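Local coordinates for putative alkaline phosphatase (Pseudomonas fluorescens, PDB 4F19), which binds hydrogen arsenate in this crystal and is probably the phosphate-binding component of an ABC transporter complex for phosphate import, at residues I137-R142 / G203-M208; Y319-N324 / T344-F349. One frame throughout, in Å; residues are numbered along the deposited sequence.

From the N terminus, the chain first builds strands of the five-stranded sheet, then passes into the four-stranded sheet that holds contact 1. There 137-142 pairs with 203-208 and closes a loop of 60 residues, which carries helices 147-159 and 190-198 and strand 186-188. The chain later returns to the five-stranded sheet through strand 291-299. Contact 2 then closes a loop of only 19 residues, tying the end of helix 305-318 to helix 339-349 beside strand 85-94. The two loops follow in series and neither nest nor cross. The contacts lie on opposite sides of the chain's centre, about 38 Å apart between centres, in the two-lobed architecture of periplasmic binding proteins.

Contact 1: residues I137-R142 / G203-M208; sequences IVVVYR and GRITYM. With 8AR (hydrogen arsenate), chain B.
V138 and R204 pair as neighbours in parallel strands. V138 N bonds G203 O, I205 N bonds V138 O, and V140 N meets I205 O at 2.9 Å. Beyond this ladder, side chains continue the pairing. With chi1 at -164°, T206 OG1 stands opposite its backbone N and donates to V140 O at 2.7 Å, from above the carbonyl plane. Next, R142 N points at Y207 OH, 3.2 Å away and nearly straight (172°). T149 OG1 also bonds that hydroxyl. A phenylalanine in place of Y207 would probably leave R142 N and T149 OG1 without their shared partner and the strand end less firmly placed. This matters because R142 binds the hydrogen arsenate: NH2 reaches O3 at 2.8 Å, in the guanidinium plane, and NH1 makes a weak, bent bond to O4. E144 holds NH2 by a salt bridge.

The tight side is buried and apolar, with I205 CG2 3.6 Å from I137 CG2 and 4.1 Å from V139 CG2. The looser side is partly exposed. There the extended R204 lies alongside V138, CG to CB 3.9 Å, and its NH1 bonds A197 O. Helix 111-119 packs on I137, V139, I205 and Y207, whose ring also stacks on F152. Helix 190-198 lies against T206 and R142. Strand 186-188 flanks 138-142, and strand 99-100 flanks 204-205, where G203 and R204 form a G1 bulge facing N100.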
loop_
_atom_site.group_PDB
_atom_site.type_symbol
_atom_site.label_atom_id
_atom_site.label_comp_id
_atom_site.label_asym_id
_atom_site.label_seq_id
_atom_site.Cartn_x
_atom_site.Cartn_y
_atom_site.Cartn_z
ATOM N N ILE A 137 -18.595 19.338 3.934
ATOM C CA ILE A 137 -17.630 18.298 3.541
ATOM C C ILE A 137 -18.284 16.938 3.849
ATOM O O ILE A 137 -18.785 16.737 4.970
ATOM C CB ILE A 137 -16.326 18.398 4.342
ATOM C CG1 ILE A 137 -15.636 19.727 4.146
ATOM C CG2 ILE A 137 -15.416 17.235 3.996
ATOM C CD1 ILE A 137 -14.423 19.948 5.024
ATOM N N VAL A 138 -18.205 16.034 2.901
ATOM C CA VAL A 138 -18.609 14.620 3.071
ATOM C C VAL A 138 -17.318 13.762 2.870
ATOM O O VAL A 138 -16.700 13.845 1.828
ATOM C CB VAL A 138 -19.741 14.230 2.143
ATOM C CG1 VAL A 138 -19.951 12.736 2.073
ATOM C CG2 VAL A 138 -21.045 14.893 2.618
ATOM N N VAL A 139 -16.996 12.976 3.874
ATOM C CA VAL A 139 -15.838 12.093 3.823
ATOM C C VAL A 139 -16.252 10.761 3.201
ATOM O O VAL A 139 -17.233 10.155 3.636
ATOM C CB VAL A 139 -15.256 11.881 5.239
ATOM C CG1 VAL A 139 -14.219 10.778 5.255
ATOM C CG2 VAL A 139 -14.684 13.188 5.747
ATOM N N VAL A 140 -15.473 10.314 2.204
ATOM C CA VAL A 140 -15.638 8.992 1.622
ATOM C C VAL A 140 -14.472 8.126 2.159
ATOM O O VAL A 140 -13.336 8.584 2.205
ATOM C CB VAL A 140 -15.624 9.031 0.098
ATOM C CG1 VAL A 140 -15.907 7.647 -0.489
ATOM C CG2 VAL A 140 -16.689 10.032 -0.416
ATOM N N TYR A 141 -14.779 6.898 2.551
ATOM C CA TYR A 141 -13.774 6.004 3.111
ATOM C C TYR A 141 -13.996 4.606 2.617
ATOM O O TYR A 141 -15.014 4.279 2.051
ATOM C CB TYR A 141 -13.750 6.068 4.649
ATOM C CG TYR A 141 -14.955 5.472 5.277
ATOM C CD1 TYR A 141 -14.960 4.164 5.718
ATOM C CD2 TYR A 141 -16.158 6.175 5.376
ATOM C CE1 TYR A 141 -16.078 3.545 6.259
ATOM C CE2 TYR A 141 -17.282 5.590 5.901
ATOM C CZ TYR A 141 -17.244 4.267 6.328
ATOM O OH TYR A 141 -18.378 3.680 6.820
ATOM N N ARG A 142 -12.975 3.743 2.825
ATOM C CA ARG A 142 -13.047 2.354 2.402
ATOM C C ARG A 142 -13.805 1.504 3.356
ATOM O O ARG A 142 -13.517 1.419 4.534
ATOM C CB ARG A 142 -11.610 1.810 2.192
ATOM C CG ARG A 142 -10.898 2.407 1.019
ATOM C CD ARG A 142 -11.372 1.856 -0.311
ATOM N NE ARG A 142 -11.006 0.472 -0.494
ATOM C CZ ARG A 142 -9.769 0.072 -0.840
ATOM N NH1 ARG A 142 -8.834 0.955 -1.175
ATOM N NH2 ARG A 142 -9.503 -1.238 -0.825
ATOM N N GLY A 203 -18.775 18.119 -2.808
ATOM C CA GLY A 203 -18.102 18.397 -1.578
ATOM C C GLY A 203 -17.440 17.223 -0.864
ATOM O O GLY A 203 -17.185 17.308 0.325
ATOM N N ARG A 204 -17.130 16.173 -1.607
ATOM C CA ARG A 204 -16.572 14.956 -1.065
ATOM C C ARG A 204 -15.046 14.976 -1.059
ATOM O O ARG A 204 -14.413 15.611 -1.903
ATOM C CB ARG A 204 -17.127 13.736 -1.821
ATOM C CG ARG A 204 -18.595 13.541 -1.561
ATOM C CD ARG A 204 -19.210 12.349 -2.249
ATOM N NE ARG A 204 -20.631 12.246 -1.860
ATOM C CZ ARG A 204 -21.389 11.167 -2.031
ATOM N NH1 ARG A 204 -20.926 10.114 -2.675
ATOM N NH2 ARG A 204 -22.615 11.167 -1.508
ATOM N N ILE A 205 -14.467 14.253 -0.112
ATOM C CA ILE A 205 -13.006 14.171 0.050
ATOM C C ILE A 205 -12.653 12.760 0.507
ATOM O O ILE A 205 -13.434 12.119 1.203
ATOM C CB ILE A 205 -12.505 15.248 1.069
ATOM C CG1 ILE A 205 -10.971 15.329 1.077
ATOM C CG2 ILE A 205 -13.057 15.024 2.441
ATOM C CD1 ILE A 205 -10.471 16.666 1.680
ATOM N N THR A 206 -11.455 12.293 0.149
ATOM C CA THR A 206 -11.018 10.953 0.569
ATOM C C THR A 206 -9.478 10.894 0.597
ATOM O O THR A 206 -8.801 11.877 0.350
ATOM C CB THR A 206 -11.598 9.890 -0.366
ATOM O OG1 THR A 206 -11.494 8.606 0.221
ATOM C CG2 THR A 206 -10.997 9.897 -1.726
ATOM N N TYR A 207 -8.995 9.708 0.890
ATOM C CA TYR A 207 -7.591 9.306 0.822
ATOM C C TYR A 207 -7.439 8.244 -0.245
ATOM O O TYR A 207 -8.357 7.430 -0.415
ATOM C CB TYR A 207 -7.101 8.843 2.208
ATOM C CG TYR A 207 -7.895 7.698 2.771
ATOM C CD1 TYR A 207 -7.490 6.403 2.600
ATOM C CD2 TYR A 207 -9.093 7.922 3.471
ATOM C CE1 TYR A 207 -8.246 5.329 3.063
ATOM C CE2 TYR A 207 -9.858 6.860 3.955
ATOM C CZ TYR A 207 -9.436 5.571 3.737
ATOM O OH TYR A 207 -10.208 4.537 4.194
ATOM N N MET A 208 -6.315 8.204 -0.958
ATOM C CA MET A 208 -6.312 7.430 -2.196
ATOM C C MET A 208 -4.894 7.157 -2.712
ATOM O O MET A 208 -4.006 8.003 -2.672
ATOM C CB MET A 208 -7.076 8.241 -3.280
ATOM C CG MET A 208 -7.273 7.559 -4.620
ATOM S SD MET A 208 -8.085 5.956 -4.547
ATOM C CE MET A 208 -9.591 6.386 -3.646
HETATM AS AS 8AR B . -5.947 -1.520 -0.908
HETATM O O1 8AR B . -5.744 -2.681 0.233
HETATM O O2 8AR B . -4.478 -1.318 -1.735
HETATM O O3 8AR B . -7.058 -1.966 -2.031
HETATM O O4 8AR B . -6.357 -0.066 -0.213
#

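Contact 2: residues Y319-N324 / T344-F349; sequences YGASNN and TVRASF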
loop_
_atom_site.group_PDB
_atom_site.type_symbol
_atom_site.label_atom_id
_atom_site.label_comp_id
_atom_site.label_asym_id
_atom_site.label_seq_id
_atom_site.Cartn_x
_atom_site.Cartn_y
_atom_site.Cartn_z
ATOM N N TYR A 319 13.258 -6.746 -9.071
ATOM C CA TYR A 319 14.371 -6.348 -8.232
ATOM C C TYR A 319 15.681 -6.336 -8.992
ATOM O O TYR A 319 16.758 -6.315 -8.370
ATOM C CB TYR A 319 14.448 -7.189 -6.935
ATOM C CG TYR A 319 13.188 -7.083 -6.158
ATOM C CD1 TYR A 319 12.211 -8.070 -6.239
ATOM C CD2 TYR A 319 12.906 -5.968 -5.371
ATOM C CE1 TYR A 319 10.992 -7.943 -5.530
ATOM C CE2 TYR A 319 11.706 -5.835 -4.684
ATOM C CZ TYR A 319 10.735 -6.830 -4.786
ATOM O OH TYR A 319 9.538 -6.726 -4.153
ATOM N N GLY A 320 15.653 -6.302 -10.307
ATOM C CA GLY A 320 16.871 -6.313 -11.104
ATOM C C GLY A 320 17.532 -4.968 -11.183
ATOM O O GLY A 320 16.890 -3.936 -11.213
ATOM N N ALA A 321 18.857 -4.994 -11.297
ATOM C CA ALA A 321 19.611 -3.801 -11.612
ATOM C C ALA A 321 19.355 -3.252 -13.014
ATOM O O ALA A 321 19.272 -2.053 -13.241
ATOM C CB ALA A 321 21.131 -4.069 -11.391
ATOM N N SER A 322 19.158 -4.167 -13.994
ATOM C CA SER A 322 18.871 -3.848 -15.358
ATOM C C SER A 322 17.593 -4.546 -15.737
ATOM O O SER A 322 17.146 -5.513 -15.093
ATOM C CB SER A 322 19.986 -4.379 -16.328
ATOM O OG SER A 322 21.194 -3.714 -16.129
ATOM N N ASN A 323 16.954 -4.085 -16.829
ATOM C CA ASN A 323 15.815 -4.722 -17.382
ATOM C C ASN A 323 14.784 -4.946 -16.356
ATOM O O ASN A 323 14.293 -6.078 -16.144
ATOM C CB ASN A 323 16.131 -6.038 -18.153
ATOM C CG ASN A 323 16.991 -5.741 -19.364
ATOM O OD1 ASN A 323 16.542 -4.969 -20.311
ATOM N ND2 ASN A 323 18.217 -6.136 -19.346
ATOM N N ASN A 324 14.406 -3.882 -15.624
ATOM C CA ASN A 324 13.523 -3.973 -14.471
ATOM C C ASN A 324 12.206 -3.241 -14.761
ATOM O O ASN A 324 11.927 -2.867 -15.891
ATOM C CB ASN A 324 14.251 -3.513 -13.231
ATOM C CG ASN A 324 14.662 -2.072 -13.256
ATOM O OD1 ASN A 324 13.918 -1.216 -13.820
ATOM N ND2 ASN A 324 15.800 -1.747 -12.657
ATOM N N THR A 344 19.613 -6.015 -1.663
ATOM C CA THR A 344 19.299 -6.712 -0.428
ATOM C C THR A 344 18.192 -7.735 -0.621
ATOM O O THR A 344 18.273 -8.888 -0.160
ATOM C CB THR A 344 18.930 -5.731 0.697
ATOM O OG1 THR A 344 20.032 -4.843 0.913
ATOM C CG2 THR A 344 18.609 -6.381 1.980
ATOM N N VAL A 345 17.146 -7.368 -1.367
ATOM C CA VAL A 345 16.093 -8.325 -1.718
ATOM C C VAL A 345 16.678 -9.493 -2.489
ATOM O O VAL A 345 16.388 -10.659 -2.208
ATOM C CB VAL A 345 14.952 -7.621 -2.504
ATOM C CG1 VAL A 345 13.960 -8.633 -3.003
ATOM C CG2 VAL A 345 14.255 -6.581 -1.601
ATOM N N ARG A 346 17.491 -9.202 -3.510
ATOM C CA ARG A 346 18.061 -10.300 -4.298
ATOM C C ARG A 346 18.937 -11.223 -3.446
ATOM O O ARG A 346 18.917 -12.437 -3.598
ATOM C CB ARG A 346 18.868 -9.795 -5.479
ATOM C CG ARG A 346 18.089 -9.002 -6.516
ATOM C CD ARG A 346 18.835 -8.845 -7.809
ATOM N NE ARG A 346 20.154 -8.284 -7.667
ATOM C CZ ARG A 346 20.432 -7.006 -7.615
ATOM N NH1 ARG A 346 21.703 -6.611 -7.403
ATOM N NH2 ARG A 346 19.501 -6.059 -7.785
ATOM N N ALA A 347 19.743 -10.629 -2.559
ATOM C CA ALA A 347 20.697 -11.423 -1.779
ATOM C C ALA A 347 19.991 -12.446 -0.888
ATOM O O ALA A 347 20.509 -13.531 -0.673
ATOM C CB ALA A 347 21.601 -10.534 -0.939
ATOM N N SER A 348 18.824 -12.062 -0.344
ATOM C CA SER A 348 18.088 -13.004 0.489
ATOM C C SER A 348 17.210 -13.973 -0.332
ATOM O O SER A 348 17.193 -15.164 -0.063
ATOM C CB SER A 348 17.180 -12.274 1.477
ATOM O OG SER A 348 17.959 -11.702 2.550
ATOM N N PHE A 349 16.444 -13.462 -1.307
ATOM C CA PHE A 349 15.370 -14.219 -1.897
ATOM C C PHE A 349 15.693 -14.775 -3.255
ATOM O O PHE A 349 14.954 -15.677 -3.721
ATOM C CB PHE A 349 14.062 -13.394 -1.909
ATOM C CG PHE A 349 13.660 -12.972 -0.539
ATOM C CD1 PHE A 349 13.399 -13.893 0.445
ATOM C CD2 PHE A 349 13.613 -11.631 -0.189
ATOM C CE1 PHE A 349 13.092 -13.518 1.720
ATOM C CE2 PHE A 349 13.321 -11.251 1.118
ATOM C CZ PHE A 349 13.038 -12.171 2.076
#
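V345 sets its CG1 methyl over one face of the Y319 ring. The methyl carbon is 3.6 Å from the ring centroid and only 11° off the ring normal, a CH-pi contact. It stands almost evenly above the ring, with CG the closest ring atom. V345 CG2 reaches only the border of the ring, 4.1 Å from both CD2 and CE2. The valine torsion explains this: at chi1 173°, CG1 lies opposite the backbone N and beside the carbonyl carbon, which brings it over the ring.

The next residue of the helix holds the tyrosine by its backbone. R346 NH2 donates to Y319 O at 2.8 Å. The bond is close to linear, with 165° at the hydrogen, and the oxygen lies in the guanidinium plane, at its edge. The arginine chain bends at chi3 to bring NH2 round to the carbonyl. Its CD also packs 3.3 Å from Y319 O, and its CG lies 4.1 Å from Y319 CB. The positive charge thus sits by a carbonyl just past the end of helix 305-318, where it would probably offset some of the negative helix-end potential. The ring side is buried, whereas R346 is partly exposed and A321 beside it is exposed.

The loop also braces itself. N324 ND2 donates to G320 O at 2.8 Å, and N324 OD1 accepts from D326 N at the start of helix 326-331.

This is packing of the fold, joining the turn after helix 305-318 to helix 339-349. Strand 85-94 lies against both: Y319 packs on V88 and its hydroxyl bonds P89 O, while F349 lies on I86 and V88. F315 of helix 305-318 meets the Y319 ring, and L337, shortly before helix 339-349, also touches it.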